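Local coordinates for protein subclass B1 metallo-beta-lactamase (Myroides odoratimimus, PDB 6T5L) that probably hydrolyses beta-lactam antibiotics, carbapenems included, as a zinc-dependent subclass B1 metallo-beta-lactamase, at residues E107-N112 and Q130-P135; I90-T95 and I113-S118. All coordinates share one frame; numbering follows the deposited sequence.

Contact 1: E107-N112 and Q130-P135; sequences EFENHN and QEFSNP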
ATOM      1  N   GLU A 107      -7.018  12.357   8.023  1.00 50.66           N
ATOM      2  CA  GLU A 107      -6.831  13.441   7.083  1.00 50.82           C
ATOM      3  C   GLU A 107      -7.519  13.119   5.762  1.00 46.35           C
ATOM      4  O   GLU A 107      -8.121  13.995   5.128  1.00 44.05           O
ATOM      5  CB  GLU A 107      -5.334  13.687   6.945  1.00 49.09           C
ATOM      6  CG  GLU A 107      -4.988  14.905   6.260  1.00 49.05           C
ATOM      7  CD  GLU A 107      -5.433  16.156   6.996  1.00 48.55           C
ATOM      8  OE1 GLU A 107      -5.038  16.402   8.129  1.00 51.62           O
ATOM      9  OE2 GLU A 107      -6.235  16.865   6.396  1.00 51.56           O
ATOM     10  N   PHE A 108      -7.487  11.847   5.365  1.00 44.07           N
ATOM     11  CA  PHE A 108      -8.197  11.407   4.162  1.00 42.61           C
ATOM     12  C   PHE A 108      -9.698  11.517   4.366  1.00 42.62           C
ATOM     13  O   PHE A 108     -10.440  12.007   3.482  1.00 40.38           O
ATOM     14  CB  PHE A 108      -7.837   9.954   3.799  1.00 41.42           C
ATOM     15  CG  PHE A 108      -6.533   9.821   3.063  1.00 40.09           C
ATOM     16  CD1 PHE A 108      -5.345   9.924   3.753  1.00 40.92           C
ATOM     17  CD2 PHE A 108      -6.483   9.562   1.664  1.00 39.24           C
ATOM     18  CE1 PHE A 108      -4.121   9.829   3.086  1.00 43.83           C
ATOM     19  CE2 PHE A 108      -5.217   9.481   0.999  1.00 38.44           C
ATOM     20  CZ  PHE A 108      -4.082   9.604   1.687  1.00 40.52           C
ATOM     21  N   GLU A 109     -10.174  11.078   5.520  1.00 40.60           N
ATOM     22  CA  GLU A 109     -11.621  11.153   5.772  1.00 46.15           C
ATOM     23  C   GLU A 109     -12.112  12.616   5.768  1.00 44.91           C
ATOM     24  O   GLU A 109     -13.223  12.911   5.289  1.00 42.17           O
ATOM     25  CB  GLU A 109     -11.957  10.453   7.089  1.00 51.71           C
ATOM     26  CG  GLU A 109     -11.691   8.959   7.072  1.00 56.12           C
ATOM     27  CD  GLU A 109     -12.191   8.259   8.335  1.00 58.80           C
ATOM     28  OE1 GLU A 109     -11.826   8.715   9.424  1.00 60.73           O
ATOM     29  OE2 GLU A 109     -12.936   7.254   8.245  1.00 57.96           O
ATOM     30  N   ASN A 110     -11.265  13.545   6.216  1.00 44.98           N
ATOM     31  CA  ASN A 110     -11.632  14.950   6.256  1.00 46.23           C
ATOM     32  C   ASN A 110     -11.647  15.588   4.890  1.00 45.63           C
ATOM     33  O   ASN A 110     -12.266  16.648   4.730  1.00 45.66           O
ATOM     34  CB  ASN A 110     -10.691  15.726   7.143  1.00 47.81           C
ATOM     35  CG  ASN A 110     -10.989  15.506   8.628  1.00 50.94           C
ATOM     36  OD1 ASN A 110     -11.944  14.808   8.979  1.00 53.98           O
ATOM     37  ND2 ASN A 110     -10.136  16.025   9.489  1.00 49.94           N
ATOM     38  N   HIS A 111     -11.008  14.975   3.906  1.00 42.96           N
ATOM     39  CA  HIS A 111     -11.194  15.398   2.533  1.00 38.34           C
ATOM     40  C   HIS A 111     -12.269  14.569   1.831  1.00 41.28           C
ATOM     41  O   HIS A 111     -12.347  14.601   0.608  1.00 40.71           O
ATOM     42  CB  HIS A 111      -9.867  15.330   1.769  1.00 37.60           C
ATOM     43  CG  HIS A 111      -8.862  16.348   2.226  1.00 38.80           C
ATOM     44  ND1 HIS A 111      -8.212  16.257   3.435  1.00 39.08           N
ATOM     45  CD2 HIS A 111      -8.408  17.488   1.642  1.00 37.94           C
ATOM     46  CE1 HIS A 111      -7.429  17.311   3.599  1.00 41.05           C
ATOM     47  NE2 HIS A 111      -7.516  18.066   2.516  1.00 39.51           N
ATOM     48  N   ASN A 112     -13.084  13.822   2.575  1.00 43.21           N
ATOM     49  CA  ASN A 112     -14.094  12.941   2.001  1.00 39.38           C
ATOM     50  C   ASN A 112     -13.567  12.065   0.858  1.00 42.82           C
ATOM     51  O   ASN A 112     -14.211  11.908  -0.176  1.00 41.07           O
ATOM     52  CB  ASN A 112     -15.269  13.770   1.557  1.00 39.19           C
ATOM     53  CG  ASN A 112     -15.766  14.671   2.679  1.00 41.95           C
ATOM     54  OD1 ASN A 112     -16.241  14.159   3.659  1.00 43.74           O
ATOM     55  ND2 ASN A 112     -15.634  15.996   2.544  1.00 42.98           N
ATOM     56  N   GLN A 130     -10.141   0.191  17.183  1.00 86.32           N
ATOM     57  CA  GLN A 130     -10.289   1.240  16.193  1.00 85.93           C
ATOM     58  C   GLN A 130     -11.379   0.901  15.182  1.00 74.68           C
ATOM     59  O   GLN A 130     -11.515  -0.246  14.737  1.00 69.00           O
ATOM     60  CB  GLN A 130      -8.989   1.504  15.426  1.00 94.16           C
ATOM     61  CG  GLN A 130      -7.710   1.389  16.209  1.00106.54           C
ATOM     62  CD  GLN A 130      -6.556   2.044  15.467  1.00114.67           C
ATOM     63  OE1 GLN A 130      -6.767   2.895  14.597  1.00115.73           O
ATOM     64  NE2 GLN A 130      -5.337   1.630  15.783  1.00119.51           N
ATOM     65  N   GLU A 131     -12.129   1.928  14.814  1.00 71.71           N
ATOM     66  CA  GLU A 131     -13.118   1.889  13.757  1.00 66.76           C
ATOM     67  C   GLU A 131     -12.849   3.069  12.835  1.00 64.72           C
ATOM     68  O   GLU A 131     -12.439   4.141  13.297  1.00 67.22           O
ATOM     69  CB  GLU A 131     -14.545   2.043  14.288  1.00 76.09           C
ATOM     70  CG  GLU A 131     -15.079   0.935  15.150  1.00 96.70           C
ATOM     71  CD  GLU A 131     -16.511   1.210  15.594  1.00112.26           C
ATOM     72  OE1 GLU A 131     -17.094   2.227  15.156  1.00115.16           O
ATOM     73  OE2 GLU A 131     -17.057   0.409  16.377  1.00118.09           O
ATOM     74  N   PHE A 132     -13.125   2.888  11.547  1.00 62.07           N
ATOM     75  CA  PHE A 132     -13.228   4.022  10.634  1.00 63.26           C
ATOM     76  C   PHE A 132     -14.401   4.904  11.031  1.00 67.58           C
ATOM     77  O   PHE A 132     -15.471   4.413  11.399  1.00 68.57           O
ATOM     78  CB  PHE A 132     -13.389   3.550   9.193  1.00 57.20           C
ATOM     79  CG  PHE A 132     -12.217   2.738   8.731  1.00 59.26           C
ATOM     80  CD1 PHE A 132     -11.080   3.344   8.190  1.00 58.44           C
ATOM     81  CD2 PHE A 132     -12.201   1.369   8.945  1.00 61.34           C
ATOM     82  CE1 PHE A 132      -9.955   2.573   7.809  1.00 58.42           C
ATOM     83  CE2 PHE A 132     -11.087   0.605   8.573  1.00 61.71           C
ATOM     84  CZ  PHE A 132      -9.974   1.214   8.009  1.00 60.09           C
ATOM     85  N   SER A 133     -14.179   6.210  10.972  1.00 68.96           N
ATOM     86  CA  SER A 133     -15.215   7.175  11.325  1.00 72.87           C
ATOM     87  C   SER A 133     -16.257   7.307  10.216  1.00 67.31           C
ATOM     88  O   SER A 133     -17.462   7.187  10.476  1.00 68.71           O
ATOM     89  CB  SER A 133     -14.591   8.531  11.614  1.00 78.69           C
ATOM     90  OG  SER A 133     -15.544   9.533  11.361  1.00 84.54           O
ATOM     91  N   ASN A 134     -15.809   7.557   8.982  1.00 61.43           N
ATOM     92  CA  ASN A 134     -16.662   7.593   7.806  1.00 58.14           C
ATOM     93  C   ASN A 134     -17.041   6.177   7.378  1.00 52.67           C
ATOM     94  O   ASN A 134     -16.186   5.275   7.389  1.00 52.18           O
ATOM     95  CB  ASN A 134     -15.946   8.297   6.614  1.00 53.65           C
ATOM     96  CG  ASN A 134     -16.091   9.803   6.666  1.00 52.67           C
ATOM     97  OD1 ASN A 134     -16.863  10.284   7.452  1.00 55.99           O
ATOM     98  ND2 ASN A 134     -15.392  10.541   5.785  1.00 50.97           N
ATOM     99  N   PRO A 135     -18.277   5.973   6.902  1.00 50.93           N
ATOM    100  CA  PRO A 135     -18.657   4.651   6.369  1.00 48.37           C
ATOM    101  C   PRO A 135     -17.709   4.194   5.267  1.00 47.87           C
ATOM    102  O   PRO A 135     -17.355   4.954   4.345  1.00 45.85           O
ATOM    103  CB  PRO A 135     -20.089   4.877   5.853  1.00 47.80           C
ATOM    104  CG  PRO A 135     -20.650   5.921   6.805  1.00 51.74           C
ATOM    105  CD  PRO A 135     -19.449   6.885   6.935  1.00 52.72           C
TER
HETATM  106  O   HOH W   1     -13.535   5.828   6.279  1.00 49.60           O
HETATM  107  O   HOH W   2     -15.464  13.599   6.137  1.00 55.37           O
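Glu109 and Asn134 face each other with their side chains running in opposite directions, each reaching toward the other's backbone. In Glu109 CG stands beside the backbone N (chi1 -65°) and the chain is extended beyond it, which carries the carboxylate off the helix and into the bend at Phe132-Asn134. Its OE2 accepts a hydrogen bond from Asn134 N at 3.0 Å, the donor lying well above the carboxylate plane. Ser133 N is also near, 3.2 Å from Glu109 OE2, while Glu109 OE1 is 3.5 Å from Ser133 CB. Phe132 CB lies 3.9 Å from Glu109 OE2, and this oxygen sits at the edge of the Phe132 ring, near its plane; Phe132 also packs against Leu125 of helix 119-127 and Thr115. The helix that presents Glu109 ends here in a Schellman motif: Asn112 N bonds to Glu109 O at 2.9 Å, Ile113 N turns back to Phe108 O, and Asn112 takes up positive phi (47°). Asn134 answers at this end, its ND2 lying 3.3 Å from Glu109 O and 3.7 Å from Glu109 CB. One water donates to both Glu109 O and Asn112 OD1 and accepts from Asn134 ND2, tying the helix terminus to the loop. A second donates to Glu109 OE2 and Asn134 O.

Contact 2: I90-T95 and I113-S118; sequences IGLIPT and IQTYVS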
ATOM      1  N   ILE A  90      -9.812   9.438  -5.602  1.00 40.97           N
ATOM      2  CA  ILE A  90     -11.150   8.862  -5.585  1.00 43.63           C
ATOM      3  C   ILE A  90     -11.290   7.712  -4.621  1.00 39.89           C
ATOM      4  O   ILE A  90     -12.412   7.215  -4.433  1.00 39.69           O
ATOM      5  CB  ILE A  90     -11.630   8.386  -6.979  1.00 44.98           C
ATOM      6  CG1 ILE A  90     -10.691   7.349  -7.628  1.00 40.67           C
ATOM      7  CG2 ILE A  90     -11.687   9.583  -7.913  1.00 42.96           C
ATOM      8  CD1 ILE A  90     -11.296   6.746  -8.945  1.00 43.33           C
ATOM      9  N   GLY A  91     -10.224   7.295  -3.967  1.00 39.19           N
ATOM     10  CA  GLY A  91     -10.349   6.152  -3.079  1.00 40.12           C
ATOM     11  C   GLY A  91      -9.045   5.880  -2.364  1.00 34.96           C
ATOM     12  O   GLY A  91      -7.983   6.052  -2.942  1.00 34.79           O
ATOM     13  N   LEU A  92      -9.141   5.402  -1.141  1.00 31.54           N
ATOM     14  CA  LEU A  92      -8.012   4.964  -0.343  1.00 33.91           C
ATOM     15  C   LEU A  92      -8.187   3.483  -0.008  1.00 37.61           C
ATOM     16  O   LEU A  92      -9.263   3.052   0.439  1.00 35.00           O
ATOM     17  CB  LEU A  92      -7.924   5.785   0.933  1.00 33.88           C
ATOM     18  CG  LEU A  92      -6.971   5.243   1.970  1.00 36.38           C
ATOM     19  CD1 LEU A  92      -5.548   5.438   1.625  1.00 37.07           C
ATOM     20  CD2 LEU A  92      -7.356   6.010   3.252  1.00 38.49           C
ATOM     21  N   ILE A  93      -7.128   2.687  -0.231  1.00 35.99           N
ATOM     22  CA  ILE A  93      -7.140   1.285   0.091  1.00 35.70           C
ATOM     23  C   ILE A  93      -6.022   1.012   1.067  1.00 37.43           C
ATOM     24  O   ILE A  93      -4.870   0.823   0.691  1.00 37.57           O
ATOM     25  CB  ILE A  93      -6.985   0.383  -1.165  1.00 41.44           C
ATOM     26  CG1 ILE A  93      -8.065   0.725  -2.192  1.00 42.53           C
ATOM     27  CG2 ILE A  93      -6.989  -1.068  -0.736  1.00 42.40           C
ATOM     28  CD1 ILE A  93      -7.741   0.342  -3.572  1.00 43.46           C
ATOM     29  N   PRO A  94      -6.334   0.905   2.360  1.00 37.38           N
ATOM     30  CA  PRO A  94      -5.320   0.431   3.307  1.00 41.99           C
ATOM     31  C   PRO A  94      -5.117  -1.072   3.153  1.00 41.28           C
ATOM     32  O   PRO A  94      -6.086  -1.823   3.167  1.00 43.16           O
ATOM     33  CB  PRO A  94      -5.907   0.779   4.677  1.00 42.26           C
ATOM     34  CG  PRO A  94      -7.312   1.269   4.449  1.00 44.07           C
ATOM     35  CD  PRO A  94      -7.650   1.093   2.972  1.00 40.78           C
ATOM     36  N   THR A  95      -3.863  -1.516   3.035  1.00 41.29           N
ATOM     37  CA  THR A  95      -3.594  -2.900   2.629  1.00 41.69           C
ATOM     38  C   THR A  95      -3.560  -3.851   3.823  1.00 41.54           C
ATOM     39  O   THR A  95      -3.604  -5.069   3.600  1.00 40.28           O
ATOM     40  CB  THR A  95      -2.275  -3.028   1.815  1.00 40.27           C
ATOM     41  OG1 THR A  95      -1.156  -2.609   2.610  1.00 40.16           O
ATOM     42  CG2 THR A  95      -2.389  -2.234   0.534  1.00 43.10           C
ATOM     43  N   ILE A 113     -12.409  11.436   1.083  1.00 41.08           N
ATOM     44  CA  ILE A 113     -11.895  10.386   0.203  1.00 38.75           C
ATOM     45  C   ILE A 113     -12.475   9.055   0.644  1.00 38.56           C
ATOM     46  O   ILE A 113     -12.251   8.613   1.775  1.00 41.77           O
ATOM     47  CB  ILE A 113     -10.367  10.338   0.226  1.00 37.60           C
ATOM     48  CG1 ILE A 113      -9.800  11.674  -0.332  1.00 39.40           C
ATOM     49  CG2 ILE A 113      -9.843   9.182  -0.613  1.00 37.00           C
ATOM     50  CD1 ILE A 113      -8.361  11.941   0.102  1.00 39.12           C
ATOM     51  N   GLN A 114     -13.248   8.425  -0.226  1.00 36.15           N
ATOM     52  CA  GLN A 114     -13.822   7.124   0.095  1.00 36.17           C
ATOM     53  C   GLN A 114     -12.733   6.102   0.439  1.00 38.43           C
ATOM     54  O   GLN A 114     -11.754   5.932  -0.291  1.00 36.23           O
ATOM     55  CB  GLN A 114     -14.647   6.603  -1.071  1.00 35.63           C
ATOM     56  CG  GLN A 114     -15.380   5.321  -0.763  1.00 37.72           C
ATOM     57  CD  GLN A 114     -16.335   5.490   0.423  1.00 42.79           C
ATOM     58  OE1 GLN A 114     -17.218   6.338   0.396  1.00 41.42           O
ATOM     59  NE2 GLN A 114     -16.175   4.653   1.446  1.00 44.67           N
ATOM     60  N   THR A 115     -12.915   5.433   1.572  1.00 36.25           N
ATOM     61  CA  THR A 115     -12.095   4.308   1.983  1.00 39.40           C
ATOM     62  C   THR A 115     -12.679   2.998   1.465  1.00 36.18           C
ATOM     63  O   THR A 115     -13.883   2.756   1.597  1.00 42.29           O
ATOM     64  CB  THR A 115     -12.019   4.259   3.513  1.00 44.14           C
ATOM     65  OG1 THR A 115     -11.440   5.482   3.940  1.00 45.98           O
ATOM     66  CG2 THR A 115     -11.158   3.125   3.994  1.00 46.80           C
ATOM     67  N   TYR A 116     -11.821   2.162   0.909  1.00 37.67           N
ATOM     68  CA  TYR A 116     -12.183   0.813   0.473  1.00 39.66           C
ATOM     69  C   TYR A 116     -11.320  -0.181   1.222  1.00 37.99           C
ATOM     70  O   TYR A 116     -10.093  -0.112   1.128  1.00 40.30           O
ATOM     71  CB  TYR A 116     -11.940   0.635  -1.020  1.00 35.46           C
ATOM     72  CG  TYR A 116     -12.826   1.457  -1.921  1.00 36.40           C
ATOM     73  CD1 TYR A 116     -12.492   2.751  -2.205  1.00 38.75           C
ATOM     74  CD2 TYR A 116     -14.006   0.948  -2.456  1.00 39.23           C
ATOM     75  CE1 TYR A 116     -13.256   3.534  -3.022  1.00 39.59           C
ATOM     76  CE2 TYR A 116     -14.794   1.726  -3.276  1.00 38.42           C
ATOM     77  CZ  TYR A 116     -14.392   3.036  -3.546  1.00 39.66           C
ATOM     78  OH  TYR A 116     -15.082   3.887  -4.369  1.00 41.06           O
ATOM     79  N   VAL A 117     -11.926  -1.094   1.975  1.00 37.88           N
ATOM     80  CA  VAL A 117     -11.123  -1.943   2.846  1.00 40.96           C
ATOM     81  C   VAL A 117     -11.775  -3.302   2.989  1.00 40.21           C
ATOM     82  O   VAL A 117     -13.005  -3.475   2.832  1.00 41.00           O
ATOM     83  CB  VAL A 117     -10.913  -1.235   4.215  1.00 47.98           C
ATOM     84  CG1 VAL A 117     -12.262  -0.837   4.802  1.00 47.42           C
ATOM     85  CG2 VAL A 117     -10.096  -2.096   5.211  1.00 49.46           C
ATOM     86  N   SER A 118     -10.935  -4.285   3.229  1.00 38.89           N
ATOM     87  CA  SER A 118     -11.432  -5.636   3.315  1.00 45.17           C
ATOM     88  C   SER A 118     -12.121  -5.826   4.657  1.00 45.37           C
ATOM     89  O   SER A 118     -11.821  -5.145   5.649  1.00 41.65           O
ATOM     90  CB  SER A 118     -10.285  -6.653   3.164  1.00 48.66           C
ATOM     91  OG  SER A 118      -9.660  -6.937   4.399  1.00 47.30           O
TER
HETATM   92  O   HOH W   3     -13.584   9.537  -2.670  1.00 48.35           O
HETATM   93  O   HOH W   4     -14.181   5.960  -5.795  1.00 49.63           O
HETATM   94  O   HOH W   5      -7.839  -4.043   3.309  1.00 48.52           O
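Leu92 O takes the shortest direct polar bond between the strands, from Tyr116 N at 2.7 Å and almost straight (176°), and Thr115 CA-H adds a softer contact to the same oxygen. Leu92 N donates to Gln114 O at 2.8 Å. The two bonds form a single parallel bridge, Leu92 with Thr115. Their side chains run alongside each other in one direction, Leu92 CD2 4.2 Å from Thr115 OG1, with Ile113 CG2 4.2 Å from Leu92 CB. On the other face the Tyr116 ring turns its edge to Gly91, CE1 being 3.9 Å from Gly91 CA; a side chain is absent where the ring passes. Tyr116 CB rests 4.0 Å from Ile93 CG1. A water links Tyr116 OH with Ile90 O. Pro94 CD packs on Val117 CB at 4.2 Å, and another water joins Pro94 O to N of Ser118, at the N-cap position of helix 119-127. Strand 88-93 is outermost in its sheet and bonded to strand 61-65 along its other edge; the chain beyond it continues to the zinc ligands His96 and His98. Ile105 and Phe108 of helix 105-110 lie over the Leu92 face, Leu143 and Leu145 of strand 142-147 against Tyr116.

Contact 2 is buried, its centre about 10 Å from the centre of the chain, against about 17 Å for the centre of contact 1, which lies at the surface. They are joined along the chain: helix 105-110 is followed, after its C-terminal turn, by the 113-118 segment of contact 2, and Phe108 turns inward from the first to pack on Leu92 of the second. Pro135 O, a probable acceptor for Gln114 NE2, and Phe132 on Thr115 join the 130-135 loop to the 113-118 segment. Their chemistry differs with depth: contact 1 relies on one carboxylate, an amide and bridging waters, contact 2 on paired backbones and apolar side chains, with waters toward its ends.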